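Local coordinates for protein DNA-(apurinic or apyrimidinic site) endonuclease 2 (Xenopus laevis, PDB 6WCD) that cleaves DNA as a weak AP endonuclease and 3'-5' exonuclease in base excision repair and the response to oxidative damage, at residues N53-F58 against N315-L320. Residues are numbered along the deposited sequence; the frame is centred on the assembly and turned at random.
Sequences NSYFSF and NKCPPL
The phenol oxygen of Y55 makes one hydrogen bond here, OH donating to N53 OD1 at 2.7 Å, while P318 CD and C317 CB of the C-terminal loop pack against it, P318 CD 3.3 Å from Y55 OH. N53 OD1 lies in the plane of the Y55 ring, at its edge. The bond bends at the acceptor, with a C=O...donor angle of 129°. N53 CG lies between the backbone N and the carbonyl carbon (chi1 51°), and N53 ND2 makes a weak hydrogen bond to T77 OG1. C317 SG settles on the aliphatic part of the same asparagine, 3.6 Å from N53 CB. Farther along the ring, the proline crosses Y55 at about a right angle, P318 CD lying 3.9 Å from Y55 CE1. L320 runs obliquely to the tyrosine, with L320 CB 4.1 Å from Y55 CD1. A81 and V120 pack against both Y55 and L320. Beyond the ring, L320 CD1 packs on F56 O and a water also bridges the segments: it accepts from F56 N at 2.9 Å and donates to L320 O at 2.7 Å. S54 bonds through its backbone to T322, just beyond the loop segment, and its hydroxyl is held by A47 and T322. Residues 53-56 and 317-320 run nearly parallel, 11° apart. Strand 53-57 is an edge strand of a six-stranded mixed sheet, paired on one flank with strand 68-72; the loop after strand 310-312 runs beside its other flank, closing an edge of the two-sheet, DNase I-like catalytic domain of the AP/ExoA family.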
ATOM      1  N   ASN A  53      10.631   4.856  11.800  1.00 13.51           N
ATOM      2  CA  ASN A  53      11.589   4.105  11.005  1.00 12.76           C
ATOM      3  C   ASN A  53      10.884   3.741   9.715  1.00 14.09           C
ATOM      4  O   ASN A  53       9.721   3.305   9.737  1.00 13.93           O
ATOM      5  CB  ASN A  53      12.170   2.882  11.729  1.00 13.41           C
ATOM      6  CG  ASN A  53      11.157   1.935  12.347  1.00 14.43           C
ATOM      7  OD1 ASN A  53      10.894   0.837  11.805  1.00 16.26           O
ATOM      8  ND2 ASN A  53      10.603   2.308  13.482  1.00 18.58           N
ATOM      9  N   SER A  54      11.540   3.975   8.583  1.00 12.49           N
ATOM     10  CA  SER A  54      10.848   3.879   7.307  1.00 11.54           C
ATOM     11  C   SER A  54      11.538   2.966   6.322  1.00 11.57           C
ATOM     12  O   SER A  54      12.737   2.737   6.386  1.00 13.27           O
ATOM     13  CB  SER A  54      10.673   5.250   6.677  1.00 14.00           C
ATOM     14  OG  SER A  54      11.949   5.815   6.284  1.00 15.50           O
ATOM     15  N   TYR A  55      10.726   2.502   5.371  1.00 11.32           N
ATOM     16  CA  TYR A  55      11.058   1.456   4.392  1.00 10.05           C
ATOM     17  C   TYR A  55      10.502   1.890   3.053  1.00 10.83           C
ATOM     18  O   TYR A  55       9.294   1.966   2.878  1.00 11.60           O
ATOM     19  CB  TYR A  55      10.486   0.094   4.834  1.00 12.95           C
ATOM     20  CG  TYR A  55      10.905  -0.202   6.261  1.00 11.87           C
ATOM     21  CD1 TYR A  55      12.115  -0.854   6.525  1.00 12.65           C
ATOM     22  CD2 TYR A  55      10.176   0.316   7.344  1.00 12.84           C
ATOM     23  CE1 TYR A  55      12.599  -1.003   7.819  1.00 13.92           C
ATOM     24  CE2 TYR A  55      10.648   0.189   8.630  1.00 11.60           C
ATOM     25  CZ  TYR A  55      11.861  -0.478   8.861  1.00 12.55           C
ATOM     26  OH  TYR A  55      12.382  -0.606  10.123  1.00 15.26           O
ATOM     27  N   PHE A  56      11.390   2.160   2.116  1.00 12.72           N
ATOM     28  CA  PHE A  56      11.024   2.696   0.800  1.00 11.92           C
ATOM     29  C   PHE A  56      11.297   1.655  -0.261  1.00 12.45           C
ATOM     30  O   PHE A  56      12.288   0.902  -0.174  1.00 15.67           O
ATOM     31  CB  PHE A  56      11.833   3.951   0.435  1.00 11.40           C
ATOM     32  CG  PHE A  56      11.306   5.232   1.003  1.00 12.99           C
ATOM     33  CD1 PHE A  56      11.229   5.467   2.332  1.00 13.49           C
ATOM     34  CD2 PHE A  56      10.917   6.231   0.138  1.00 13.04           C
ATOM     35  CE1 PHE A  56      10.729   6.675   2.838  1.00 13.33           C
ATOM     36  CE2 PHE A  56      10.432   7.417   0.606  1.00 13.53           C
ATOM     37  CZ  PHE A  56      10.375   7.668   1.976  1.00 12.96           C
ATOM     38  N   SER A  57      10.509   1.692  -1.309  1.00 11.06           N
ATOM     39  CA  SER A  57      10.901   1.112  -2.584  1.00 11.67           C
ATOM     40  C   SER A  57      11.027   2.257  -3.559  1.00 12.86           C
ATOM     41  O   SER A  57      10.102   3.028  -3.745  1.00 13.78           O
ATOM     42  CB  SER A  57       9.885   0.085  -3.067  1.00 16.11           C
ATOM     43  OG  SER A  57      10.365  -0.510  -4.305  1.00 19.15           O
ATOM     44  N   PHE A  58      12.205   2.386  -4.129  1.00 17.10           N
ATOM     45  CA  PHE A  58      12.530   3.435  -5.077  1.00 15.86           C
ATOM     46  C   PHE A  58      12.463   2.927  -6.509  1.00 17.62           C
ATOM     47  O   PHE A  58      13.019   1.865  -6.819  1.00 17.56           O
ATOM     48  CB  PHE A  58      13.949   3.909  -4.819  1.00 17.49           C
ATOM     49  CG  PHE A  58      14.213   4.378  -3.443  1.00 17.62           C
ATOM     50  CD1 PHE A  58      13.792   5.606  -3.012  1.00 15.13           C
ATOM     51  CD2 PHE A  58      14.989   3.612  -2.578  1.00 25.96           C
ATOM     52  CE1 PHE A  58      14.073   6.088  -1.761  1.00 17.80           C
ATOM     53  CE2 PHE A  58      15.271   4.044  -1.282  1.00 27.30           C
ATOM     54  CZ  PHE A  58      14.848   5.306  -0.879  1.00 26.11           C
ATOM     55  N   ASN A 315      13.568  -5.509  17.929  1.00 23.75           N
ATOM     56  CA  ASN A 315      14.612  -4.847  18.678  1.00 29.96           C
ATOM     57  C   ASN A 315      15.547  -4.046  17.797  1.00 28.08           C
ATOM     58  O   ASN A 315      16.311  -3.231  18.311  1.00 34.18           O
ATOM     59  CB  ASN A 315      15.459  -5.866  19.453  1.00 37.70           C
ATOM     60  CG  ASN A 315      14.620  -6.884  20.195  1.00 76.75           C
ATOM     61  OD1 ASN A 315      14.660  -8.078  19.887  1.00 87.00           O
ATOM     62  ND2 ASN A 315      13.858  -6.420  21.186  1.00 74.62           N
ATOM     63  N   LYS A 316      15.504  -4.266  16.495  1.00 24.30           N
ATOM     64  CA  LYS A 316      16.373  -3.558  15.575  1.00 24.87           C
ATOM     65  C   LYS A 316      15.596  -3.416  14.289  1.00 20.18           C
ATOM     66  O   LYS A 316      14.835  -4.291  13.916  1.00 22.54           O
ATOM     67  CB  LYS A 316      17.695  -4.307  15.355  1.00 23.95           C
ATOM     68  CG  LYS A 316      18.685  -3.677  14.400  1.00 44.44           C
ATOM     69  CD  LYS A 316      20.108  -4.054  14.833  1.00 59.38           C
ATOM     70  CE  LYS A 316      21.046  -4.268  13.661  1.00 62.89           C
ATOM     71  NZ  LYS A 316      21.330  -3.014  12.918  1.00 69.76           N
ATOM     72  N   CYS A 317      15.811  -2.293  13.604  1.00 20.86           N
ATOM     73  CA  CYS A 317      15.248  -2.121  12.283  1.00 18.42           C
ATOM     74  C   CYS A 317      15.918  -3.053  11.267  1.00 17.18           C
ATOM     75  O   CYS A 317      17.154  -3.178  11.260  1.00 20.27           O
ATOM     76  CB  CYS A 317      15.435  -0.683  11.831  1.00 19.34           C
ATOM     77  SG  CYS A 317      14.612   0.541  12.819  1.00 23.04           S
ATOM     78  N   PRO A 318      15.148  -3.702  10.400  1.00 15.89           N
ATOM     79  CA  PRO A 318      15.732  -4.590   9.412  1.00 19.09           C
ATOM     80  C   PRO A 318      16.520  -3.812   8.363  1.00 18.91           C
ATOM     81  O   PRO A 318      16.347  -2.595   8.234  1.00 16.43           O
ATOM     82  CB  PRO A 318      14.530  -5.302   8.803  1.00 24.18           C
ATOM     83  CG  PRO A 318      13.312  -4.561   9.213  1.00 24.59           C
ATOM     84  CD  PRO A 318      13.665  -3.684  10.379  1.00 16.79           C
ATOM     85  N   PRO A 319      17.345  -4.486   7.566  1.00 18.41           N
ATOM     86  CA  PRO A 319      18.342  -3.771   6.734  1.00 18.60           C
ATOM     87  C   PRO A 319      17.759  -2.849   5.682  1.00 16.53           C
ATOM     88  O   PRO A 319      18.501  -1.973   5.191  1.00 19.25           O
ATOM     89  CB  PRO A 319      19.125  -4.924   6.073  1.00 24.05           C
ATOM     90  CG  PRO A 319      19.001  -6.058   7.031  1.00 25.49           C
ATOM     91  CD  PRO A 319      17.629  -5.936   7.673  1.00 21.10           C
ATOM     92  N   LEU A 320      16.516  -3.011   5.286  1.00 16.04           N
ATOM     93  CA  LEU A 320      15.902  -2.153   4.285  1.00 15.51           C
ATOM     94  C   LEU A 320      15.665  -0.756   4.827  1.00 17.57           C
ATOM     95  O   LEU A 320      15.406   0.154   4.051  1.00 17.02           O
ATOM     96  CB  LEU A 320      14.573  -2.727   3.803  1.00 15.24           C
ATOM     97  CG  LEU A 320      13.836  -2.014   2.693  1.00 16.88           C
ATOM     98  CD1 LEU A 320      14.672  -1.906   1.423  1.00 22.77           C
ATOM     99  CD2 LEU A 320      12.543  -2.759   2.360  1.00 18.28           C
TER
HETATM  100  O   HOH W   1      14.291   1.822   2.242  1.00 17.83           O